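Local atomic coordinates of envelope glycoprotein (Thogoto virus, PDB entry 5XEA), a protein that probably attaches the virus to its host-cell receptor and later drives fusion of the virion with the host membrane. Residues R47-L59 / L122-C136. Residues are numbered along the deposited sequence; the frame is centred on the assembly and turned at random.
Sequences RTAWVAYCYNGGL and LVRRDANWKFAYHMC
On one face of the sheet, the H134 imidazole lies between two tyrosines: Y55 CD1 sits 3.3 Å above the centre of one ring face, and Y53 OH approaches the rim of the opposite face. The Y55 and H134 planes are tilted by 42°, whereas the Y53 ring is nearly parallel to the imidazole but slid off it. Across the sheet from this cluster, against C54 and N56, the loop residue N128, its CG anti to the backbone N, donates a nearly straight hydrogen bond (173°) from ND2 to Y55 O at 3.0 Å; ND2 stands well above the Y55 carbonyl plane. The W50 indole hydrogen-bonds in its own plane from NE1 to R125 O (2.8 Å), and R124 CG makes a CH-pi contact over its six-membered ring. Antiparallel strands 40-56 and 133-156, where C54 and M135 exchange two backbone bonds, belong to a branched sheet at one end of the elongated chain, probably the membrane-facing tip of this gp64-family, class III fusogen. N56 OD1 accepts from G58 N, an Asx turn; N56 ND2 bonds N128 O weakly and L59 O of the third subunit. Disulfide C54-C66 ties strand 40-56 to strand 65-72, and C136 is bonded to C106 in a loop.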
ATOM      1  N   ARG B  47       6.192 -32.387 -12.024  1.00 36.85           N
ATOM      2  CA  ARG B  47       6.538 -33.795 -11.862  1.00 34.85           C
ATOM      3  C   ARG B  47       8.024 -33.950 -12.128  1.00 35.97           C
ATOM      4  O   ARG B  47       8.527 -33.465 -13.149  1.00 32.68           O
ATOM      5  CB  ARG B  47       5.726 -34.677 -12.809  1.00 33.98           C
ATOM      6  CG  ARG B  47       6.102 -36.171 -12.784  1.00 40.34           C
ATOM      7  CD  ARG B  47       5.056 -36.939 -13.578  1.00 36.84           C
ATOM      8  NE  ARG B  47       5.039 -36.492 -14.964  1.00 41.26           N
ATOM      9  CZ  ARG B  47       4.100 -36.799 -15.851  1.00 42.82           C
ATOM     10  NH1 ARG B  47       3.081 -37.575 -15.508  1.00 39.96           N
ATOM     11  NH2 ARG B  47       4.201 -36.331 -17.091  1.00 40.97           N
ATOM     12  N   THR B  48       8.710 -34.630 -11.222  1.00 35.30           N
ATOM     13  CA  THR B  48      10.145 -34.863 -11.341  1.00 31.67           C
ATOM     14  C   THR B  48      10.458 -36.245 -10.792  1.00 35.84           C
ATOM     15  O   THR B  48       9.793 -36.734  -9.868  1.00 32.34           O
ATOM     16  CB  THR B  48      10.924 -33.750 -10.591  1.00 41.92           C
ATOM     17  OG1 THR B  48      10.769 -32.509 -11.291  1.00 35.35           O
ATOM     18  CG2 THR B  48      12.387 -34.062 -10.457  1.00 33.74           C
ATOM     19  N   ALA B  49      11.477 -36.882 -11.371  1.00 34.95           N
ATOM     20  CA  ALA B  49      11.995 -38.145 -10.863  1.00 33.16           C
ATOM     21  C   ALA B  49      13.396 -37.939 -10.295  1.00 32.33           C
ATOM     22  O   ALA B  49      14.182 -37.157 -10.836  1.00 32.78           O
ATOM     23  CB  ALA B  49      12.024 -39.212 -11.969  1.00 30.57           C
ATOM     24  N   TRP B  50      13.683 -38.596  -9.177  1.00 32.11           N
ATOM     25  CA  TRP B  50      15.053 -38.822  -8.708  1.00 33.99           C
ATOM     26  C   TRP B  50      15.481 -40.196  -9.193  1.00 34.07           C
ATOM     27  O   TRP B  50      14.829 -41.191  -8.869  1.00 33.15           O
ATOM     28  CB  TRP B  50      15.164 -38.756  -7.182  1.00 29.89           C
ATOM     29  CG  TRP B  50      16.520 -39.124  -6.622  1.00 33.43           C
ATOM     30  CD1 TRP B  50      16.852 -40.281  -5.967  1.00 34.37           C
ATOM     31  CD2 TRP B  50      17.726 -38.340  -6.677  1.00 37.07           C
ATOM     32  NE1 TRP B  50      18.184 -40.261  -5.611  1.00 39.02           N
ATOM     33  CE2 TRP B  50      18.740 -39.083  -6.034  1.00 33.70           C
ATOM     34  CE3 TRP B  50      18.042 -37.083  -7.204  1.00 36.11           C
ATOM     35  CZ2 TRP B  50      20.053 -38.606  -5.894  1.00 36.69           C
ATOM     36  CZ3 TRP B  50      19.353 -36.612  -7.076  1.00 34.49           C
ATOM     37  CH2 TRP B  50      20.344 -37.380  -6.420  1.00 34.77           C
ATOM     38  N   VAL B  51      16.555 -40.246  -9.977  1.00 39.56           N
ATOM     39  CA  VAL B  51      17.078 -41.499 -10.516  1.00 35.44           C
ATOM     40  C   VAL B  51      18.549 -41.619 -10.124  1.00 33.31           C
ATOM     41  O   VAL B  51      19.373 -40.794 -10.543  1.00 35.74           O
ATOM     42  CB  VAL B  51      16.910 -41.582 -12.046  1.00 34.95           C
ATOM     43  CG1 VAL B  51      17.432 -42.915 -12.576  1.00 36.97           C
ATOM     44  CG2 VAL B  51      15.434 -41.391 -12.434  1.00 44.40           C
ATOM     45  N   ALA B  52      18.875 -42.629  -9.318  1.00 32.61           N
ATOM     46  CA  ALA B  52      20.254 -42.920  -8.911  1.00 33.07           C
ATOM     47  C   ALA B  52      20.631 -44.326  -9.375  1.00 36.28           C
ATOM     48  O   ALA B  52      20.150 -45.323  -8.825  1.00 38.32           O
ATOM     49  CB  ALA B  52      20.435 -42.785  -7.396  1.00 35.32           C
ATOM     50  N   TYR B  53      21.510 -44.398 -10.361  1.00 39.56           N
ATOM     51  CA  TYR B  53      22.031 -45.654 -10.892  1.00 34.57           C
ATOM     52  C   TYR B  53      23.498 -45.770 -10.481  1.00 39.76           C
ATOM     53  O   TYR B  53      24.339 -44.990 -10.933  1.00 38.68           O
ATOM     54  CB  TYR B  53      21.872 -45.675 -12.407  1.00 38.69           C
ATOM     55  CG  TYR B  53      22.323 -46.953 -13.085  1.00 37.84           C
ATOM     56  CD1 TYR B  53      21.620 -48.139 -12.913  1.00 39.99           C
ATOM     57  CD2 TYR B  53      23.439 -46.966 -13.924  1.00 39.11           C
ATOM     58  CE1 TYR B  53      22.019 -49.316 -13.555  1.00 43.08           C
ATOM     59  CE2 TYR B  53      23.847 -48.142 -14.568  1.00 39.81           C
ATOM     60  CZ  TYR B  53      23.127 -49.306 -14.383  1.00 41.22           C
ATOM     61  OH  TYR B  53      23.513 -50.468 -15.015  1.00 42.87           O
ATOM     62  N   CYS B  54      23.809 -46.732  -9.632  1.00 32.45           N
ATOM     63  CA  CYS B  54      25.134 -46.820  -9.042  1.00 35.88           C
ATOM     64  C   CYS B  54      25.760 -48.156  -9.400  1.00 38.12           C
ATOM     65  O   CYS B  54      25.057 -49.106  -9.740  1.00 36.13           O
ATOM     66  CB  CYS B  54      25.051 -46.666  -7.527  1.00 33.04           C
ATOM     67  SG  CYS B  54      24.222 -45.128  -7.022  1.00 47.02           S
ATOM     68  N   TYR B  55      27.088 -48.219  -9.324  1.00 35.04           N
ATOM     69  CA  TYR B  55      27.808 -49.487  -9.383  1.00 38.80           C
ATOM     70  C   TYR B  55      28.839 -49.520  -8.266  1.00 39.61           C
ATOM     71  O   TYR B  55      29.559 -48.543  -8.044  1.00 41.97           O
ATOM     72  CB  TYR B  55      28.503 -49.716 -10.741  1.00 38.61           C
ATOM     73  CG  TYR B  55      29.321 -51.003 -10.777  1.00 38.28           C
ATOM     74  CD1 TYR B  55      28.694 -52.243 -10.802  1.00 33.87           C
ATOM     75  CD2 TYR B  55      30.718 -50.976 -10.758  1.00 40.50           C
ATOM     76  CE1 TYR B  55      29.432 -53.426 -10.833  1.00 33.84           C
ATOM     77  CE2 TYR B  55      31.468 -52.168 -10.789  1.00 39.14           C
ATOM     78  CZ  TYR B  55      30.807 -53.384 -10.824  1.00 41.96           C
ATOM     79  OH  TYR B  55      31.503 -54.569 -10.841  1.00 46.12           O
ATOM     80  N   ASN B  56      28.890 -50.638  -7.559  1.00 34.47           N
ATOM     81  CA  ASN B  56      29.840 -50.847  -6.477  1.00 30.27           C
ATOM     82  C   ASN B  56      30.867 -51.890  -6.934  1.00 41.75           C
ATOM     83  O   ASN B  56      30.601 -53.091  -6.883  1.00 36.91           O
ATOM     84  CB  ASN B  56      29.110 -51.309  -5.222  1.00 38.70           C
ATOM     85  CG  ASN B  56      30.029 -51.448  -4.029  1.00 37.21           C
ATOM     86  OD1 ASN B  56      31.247 -51.392  -4.156  1.00 41.75           O
ATOM     87  ND2 ASN B  56      29.440 -51.618  -2.856  1.00 39.76           N
ATOM     88  N   GLY B  57      32.042 -51.435  -7.356  1.00 38.12           N
ATOM     89  CA  GLY B  57      33.131 -52.361  -7.677  1.00 43.80           C
ATOM     90  C   GLY B  57      34.322 -52.223  -6.745  1.00 41.49           C
ATOM     91  O   GLY B  57      35.428 -52.664  -7.066  1.00 48.69           O
ATOM     92  N   GLY B  58      34.102 -51.612  -5.569  1.00 46.59           N
ATOM     93  CA  GLY B  58      35.175 -51.287  -4.650  1.00 36.93           C
ATOM     94  C   GLY B  58      35.904 -50.039  -5.126  1.00 43.54           C
ATOM     95  O   GLY B  58      35.779 -49.679  -6.301  1.00 40.79           O
ATOM     96  N   LEU B  59      36.670 -49.358  -4.260  1.00 38.39           N
ATOM     97  CA  LEU B  59      37.265 -48.086  -4.667  1.00 44.57           C
ATOM     98  C   LEU B  59      38.407 -48.259  -5.665  1.00 40.70           C
ATOM     99  O   LEU B  59      38.781 -47.291  -6.327  1.00 39.99           O
ATOM    100  CB  LEU B  59      37.748 -47.307  -3.445  1.00 36.53           C
ATOM    101  CG  LEU B  59      36.616 -46.570  -2.692  1.00 48.72           C
ATOM    102  CD1 LEU B  59      37.152 -45.559  -1.672  1.00 42.10           C
ATOM    103  CD2 LEU B  59      35.684 -45.898  -3.690  1.00 43.34           C
ATOM    104  N   LEU B 122       9.154 -37.052  -3.225  1.00 38.05           N
ATOM    105  CA  LEU B 122      10.161 -38.076  -3.457  1.00 42.14           C
ATOM    106  C   LEU B 122      11.066 -38.190  -2.239  1.00 37.75           C
ATOM    107  O   LEU B 122      11.110 -37.304  -1.396  1.00 34.11           O
ATOM    108  CB  LEU B 122      10.984 -37.765  -4.713  1.00 39.09           C
ATOM    109  CG  LEU B 122      11.827 -36.492  -4.847  1.00 34.09           C
ATOM    110  CD1 LEU B 122      13.157 -36.536  -4.105  1.00 35.75           C
ATOM    111  CD2 LEU B 122      12.066 -36.237  -6.342  1.00 35.56           C
ATOM    112  N   VAL B 123      11.761 -39.318  -2.144  1.00 32.49           N
ATOM    113  CA  VAL B 123      12.815 -39.554  -1.165  1.00 36.84           C
ATOM    114  C   VAL B 123      14.120 -39.578  -1.940  1.00 36.93           C
ATOM    115  O   VAL B 123      14.197 -40.202  -3.000  1.00 37.82           O
ATOM    116  CB  VAL B 123      12.613 -40.884  -0.413  1.00 45.09           C
ATOM    117  CG1 VAL B 123      13.704 -41.079   0.641  1.00 41.42           C
ATOM    118  CG2 VAL B 123      11.247 -40.935   0.246  1.00 45.32           C
ATOM    119  N   ARG B 124      15.132 -38.877  -1.445  1.00 34.84           N
ATOM    120  CA  ARG B 124      16.421 -38.847  -2.124  1.00 36.27           C
ATOM    121  C   ARG B 124      17.285 -39.977  -1.578  1.00 37.47           C
ATOM    122  O   ARG B 124      17.679 -39.945  -0.415  1.00 37.99           O
ATOM    123  CB  ARG B 124      17.121 -37.510  -1.938  1.00 35.35           C
ATOM    124  CG  ARG B 124      18.560 -37.567  -2.465  1.00 39.94           C
ATOM    125  CD  ARG B 124      19.276 -36.275  -2.189  1.00 38.76           C
ATOM    126  NE  ARG B 124      20.643 -36.321  -2.668  1.00 39.52           N
ATOM    127  CZ  ARG B 124      21.491 -35.309  -2.563  1.00 48.48           C
ATOM    128  NH1 ARG B 124      21.096 -34.169  -2.007  1.00 51.13           N
ATOM    129  NH2 ARG B 124      22.729 -35.433  -3.013  1.00 49.56           N
ATOM    130  N   ARG B 125      17.575 -40.974  -2.409  1.00 35.84           N
ATOM    131  CA  ARG B 125      18.367 -42.126  -1.972  1.00 39.65           C
ATOM    132  C   ARG B 125      19.330 -42.524  -3.084  1.00 40.17           C
ATOM    133  O   ARG B 125      18.938 -42.574  -4.256  1.00 36.28           O
ATOM    134  CB  ARG B 125      17.452 -43.307  -1.604  1.00 37.38           C
ATOM    135  CG  ARG B 125      18.163 -44.511  -0.997  1.00 56.60           C
ATOM    136  CD  ARG B 125      17.159 -45.493  -0.376  1.00 56.83           C
ATOM    137  NE  ARG B 125      17.818 -46.705   0.115  1.00 56.25           N
ATOM    138  CZ  ARG B 125      18.245 -46.875   1.363  1.00 54.47           C
ATOM    139  NH1 ARG B 125      18.082 -45.908   2.260  1.00 55.25           N
ATOM    140  NH2 ARG B 125      18.831 -48.011   1.720  1.00 51.42           N
ATOM    141  N   ASP B 126      20.589 -42.789  -2.732  1.00 40.20           N
ATOM    142  CA  ASP B 126      21.559 -43.280  -3.720  1.00 43.27           C
ATOM    143  C   ASP B 126      22.420 -44.405  -3.140  1.00 43.39           C
ATOM    144  O   ASP B 126      23.644 -44.433  -3.290  1.00 41.42           O
ATOM    145  CB  ASP B 126      22.424 -42.147  -4.271  1.00 45.32           C
ATOM    146  CG  ASP B 126      23.196 -41.402  -3.197  1.00 56.56           C
ATOM    147  OD1 ASP B 126      23.238 -41.862  -2.032  1.00 60.78           O
ATOM    148  OD2 ASP B 126      23.777 -40.346  -3.541  1.00 66.92           O
ATOM    149  N   ALA B 127      21.766 -45.369  -2.503  1.00 45.60           N
ATOM    150  CA  ALA B 127      22.474 -46.504  -1.920  1.00 43.01           C
ATOM    151  C   ALA B 127      23.207 -47.312  -2.990  1.00 35.76           C
ATOM    152  O   ALA B 127      22.792 -47.371  -4.156  1.00 37.81           O
ATOM    153  CB  ALA B 127      21.495 -47.395  -1.159  1.00 40.59           C
ATOM    154  N   ASN B 128      24.313 -47.945  -2.577  1.00 39.98           N
ATOM    155  CA  ASN B 128      25.224 -48.679  -3.454  1.00 35.17           C
ATOM    156  C   ASN B 128      25.915 -49.761  -2.631  1.00 36.26           C
ATOM    157  O   ASN B 128      27.140 -49.850  -2.650  1.00 38.63           O
ATOM    158  CB  ASN B 128      26.262 -47.712  -4.048  1.00 36.08           C
ATOM    159  CG  ASN B 128      27.033 -48.288  -5.240  1.00 36.25           C
ATOM    160  OD1 ASN B 128      26.601 -49.242  -5.892  1.00 38.17           O
ATOM    161  ND2 ASN B 128      28.168 -47.660  -5.554  1.00 35.57           N
ATOM    162  N   TRP B 129      25.156 -50.546  -1.860  1.00 36.53           N
ATOM    163  CA  TRP B 129      25.764 -51.387  -0.841  1.00 43.82           C
ATOM    164  C   TRP B 129      26.009 -52.821  -1.310  1.00 46.20           C
ATOM    165  O   TRP B 129      26.520 -53.627  -0.524  1.00 46.58           O
ATOM    166  CB  TRP B 129      24.922 -51.400   0.443  1.00 39.95           C
ATOM    167  CG  TRP B 129      23.451 -51.573   0.233  1.00 42.27           C
ATOM    168  CD1 TRP B 129      22.499 -50.587   0.272  1.00 44.92           C
ATOM    169  CD2 TRP B 129      22.750 -52.800  -0.005  1.00 43.65           C
ATOM    170  NE1 TRP B 129      21.254 -51.127   0.054  1.00 40.33           N
ATOM    171  CE2 TRP B 129      21.379 -52.482  -0.118  1.00 47.96           C
ATOM    172  CE3 TRP B 129      23.151 -54.137  -0.153  1.00 47.00           C
ATOM    173  CZ2 TRP B 129      20.408 -53.444  -0.373  1.00 42.66           C
ATOM    174  CZ3 TRP B 129      22.181 -55.095  -0.401  1.00 52.02           C
ATOM    175  CH2 TRP B 129      20.825 -54.740  -0.507  1.00 46.84           C
ATOM    176  N   LYS B 130      25.655 -53.143  -2.556  1.00 40.62           N
ATOM    177  CA  LYS B 130      25.749 -54.499  -3.089  1.00 39.53           C
ATOM    178  C   LYS B 130      27.039 -54.601  -3.898  1.00 41.99           C
ATOM    179  O   LYS B 130      27.081 -54.230  -5.073  1.00 39.29           O
ATOM    180  CB  LYS B 130      24.525 -54.841  -3.931  1.00 35.90           C
ATOM    181  CG  LYS B 130      24.452 -56.325  -4.307  1.00 43.08           C
ATOM    182  CD  LYS B 130      24.078 -57.171  -3.111  1.00 48.10           C
ATOM    183  CE  LYS B 130      24.115 -58.664  -3.459  1.00 58.44           C
ATOM    184  NZ  LYS B 130      23.644 -59.490  -2.310  1.00 63.07           N
ATOM    185  N   PHE B 131      28.085 -55.113  -3.258  1.00 43.87           N
ATOM    186  CA  PHE B 131      29.387 -55.221  -3.900  1.00 36.52           C
ATOM    187  C   PHE B 131      29.311 -56.045  -5.177  1.00 39.97           C
ATOM    188  O   PHE B 131      28.679 -57.102  -5.211  1.00 39.52           O
ATOM    189  CB  PHE B 131      30.407 -55.848  -2.953  1.00 38.32           C
ATOM    190  CG  PHE B 131      31.760 -56.037  -3.583  1.00 40.94           C
ATOM    191  CD1 PHE B 131      32.548 -54.942  -3.887  1.00 43.48           C
ATOM    192  CD2 PHE B 131      32.240 -57.324  -3.888  1.00 41.54           C
ATOM    193  CE1 PHE B 131      33.787 -55.104  -4.471  1.00 44.04           C
ATOM    194  CE2 PHE B 131      33.482 -57.494  -4.479  1.00 42.17           C
ATOM    195  CZ  PHE B 131      34.265 -56.387  -4.767  1.00 39.15           C
ATOM    196  N   ALA B 132      29.966 -55.532  -6.229  1.00 38.09           N
ATOM    197  CA  ALA B 132      30.061 -56.136  -7.555  1.00 34.06           C
ATOM    198  C   ALA B 132      28.733 -56.170  -8.268  1.00 36.44           C
ATOM    199  O   ALA B 132      28.552 -56.967  -9.203  1.00 41.62           O
ATOM    200  CB  ALA B 132      30.663 -57.560  -7.505  1.00 39.24           C
ATOM    201  N   TYR B 133      27.791 -55.311  -7.862  1.00 39.48           N
ATOM    202  CA  TYR B 133      26.527 -55.174  -8.563  1.00 33.66           C
ATOM    203  C   TYR B 133      26.164 -53.705  -8.706  1.00 35.99           C
ATOM    204  O   TYR B 133      26.689 -52.826  -8.011  1.00 38.12           O
ATOM    205  CB  TYR B 133      25.381 -55.895  -7.837  1.00 36.94           C
ATOM    206  CG  TYR B 133      25.439 -57.405  -7.884  1.00 40.81           C
ATOM    207  CD1 TYR B 133      24.725 -58.114  -8.844  1.00 46.63           C
ATOM    208  CD2 TYR B 133      26.188 -58.119  -6.954  1.00 42.74           C
ATOM    209  CE1 TYR B 133      24.775 -59.498  -8.896  1.00 51.53           C
ATOM    210  CE2 TYR B 133      26.234 -59.499  -6.982  1.00 42.08           C
ATOM    211  CZ  TYR B 133      25.525 -60.181  -7.963  1.00 49.03           C
ATOM    212  OH  TYR B 133      25.564 -61.549  -8.010  1.00 65.70           O
ATOM    213  N   HIS B 134      25.224 -53.460  -9.607  1.00 34.44           N
ATOM    214  CA  HIS B 134      24.614 -52.155  -9.791  1.00 33.32           C
ATOM    215  C   HIS B 134      23.420 -52.001  -8.857  1.00 40.03           C
ATOM    216  O   HIS B 134      22.772 -52.985  -8.476  1.00 39.37           O
ATOM    217  CB  HIS B 134      24.151 -51.976 -11.226  1.00 37.89           C
ATOM    218  CG  HIS B 134      25.258 -52.028 -12.222  1.00 37.97           C
ATOM    219  ND1 HIS B 134      25.814 -50.897 -12.771  1.00 43.85           N
ATOM    220  CD2 HIS B 134      25.924 -53.077 -12.759  1.00 35.25           C
ATOM    221  CE1 HIS B 134      26.773 -51.244 -13.611  1.00 40.31           C
ATOM    222  NE2 HIS B 134      26.855 -52.560 -13.627  1.00 47.89           N
ATOM    223  N   MET B 135      23.123 -50.756  -8.490  1.00 37.57           N
ATOM    224  CA  MET B 135      21.964 -50.525  -7.647  1.00 32.94           C
ATOM    225  C   MET B 135      21.215 -49.298  -8.149  1.00 37.55           C
ATOM    226  O   MET B 135      21.824 -48.297  -8.529  1.00 34.08           O
ATOM    227  CB  MET B 135      22.367 -50.384  -6.177  1.00 39.49           C
ATOM    228  CG  MET B 135      21.160 -50.442  -5.232  1.00 39.76           C
ATOM    229  SD  MET B 135      21.605 -50.607  -3.507  1.00 46.86           S
ATOM    230  CE  MET B 135      21.950 -52.367  -3.443  1.00 38.24           C
ATOM    231  N   CYS B 136      19.891 -49.413  -8.181  1.00 34.80           N
ATOM    232  CA  CYS B 136      18.996 -48.454  -8.807  1.00 41.62           C
ATOM    233  C   CYS B 136      18.027 -47.927  -7.755  1.00 35.77           C
ATOM    234  O   CYS B 136      17.414 -48.705  -7.015  1.00 37.92           O
ATOM    235  CB  CYS B 136      18.235 -49.110  -9.972  1.00 41.82           C
ATOM    236  SG  CYS B 136      16.912 -48.131 -10.744  1.00 51.32           S
TER
HETATM  237  O   HOH W   1      21.124 -46.252  -5.889  1.00 40.42           O
HETATM  238  O   HOH W   2      30.272 -56.809 -11.446  1.00 43.73           O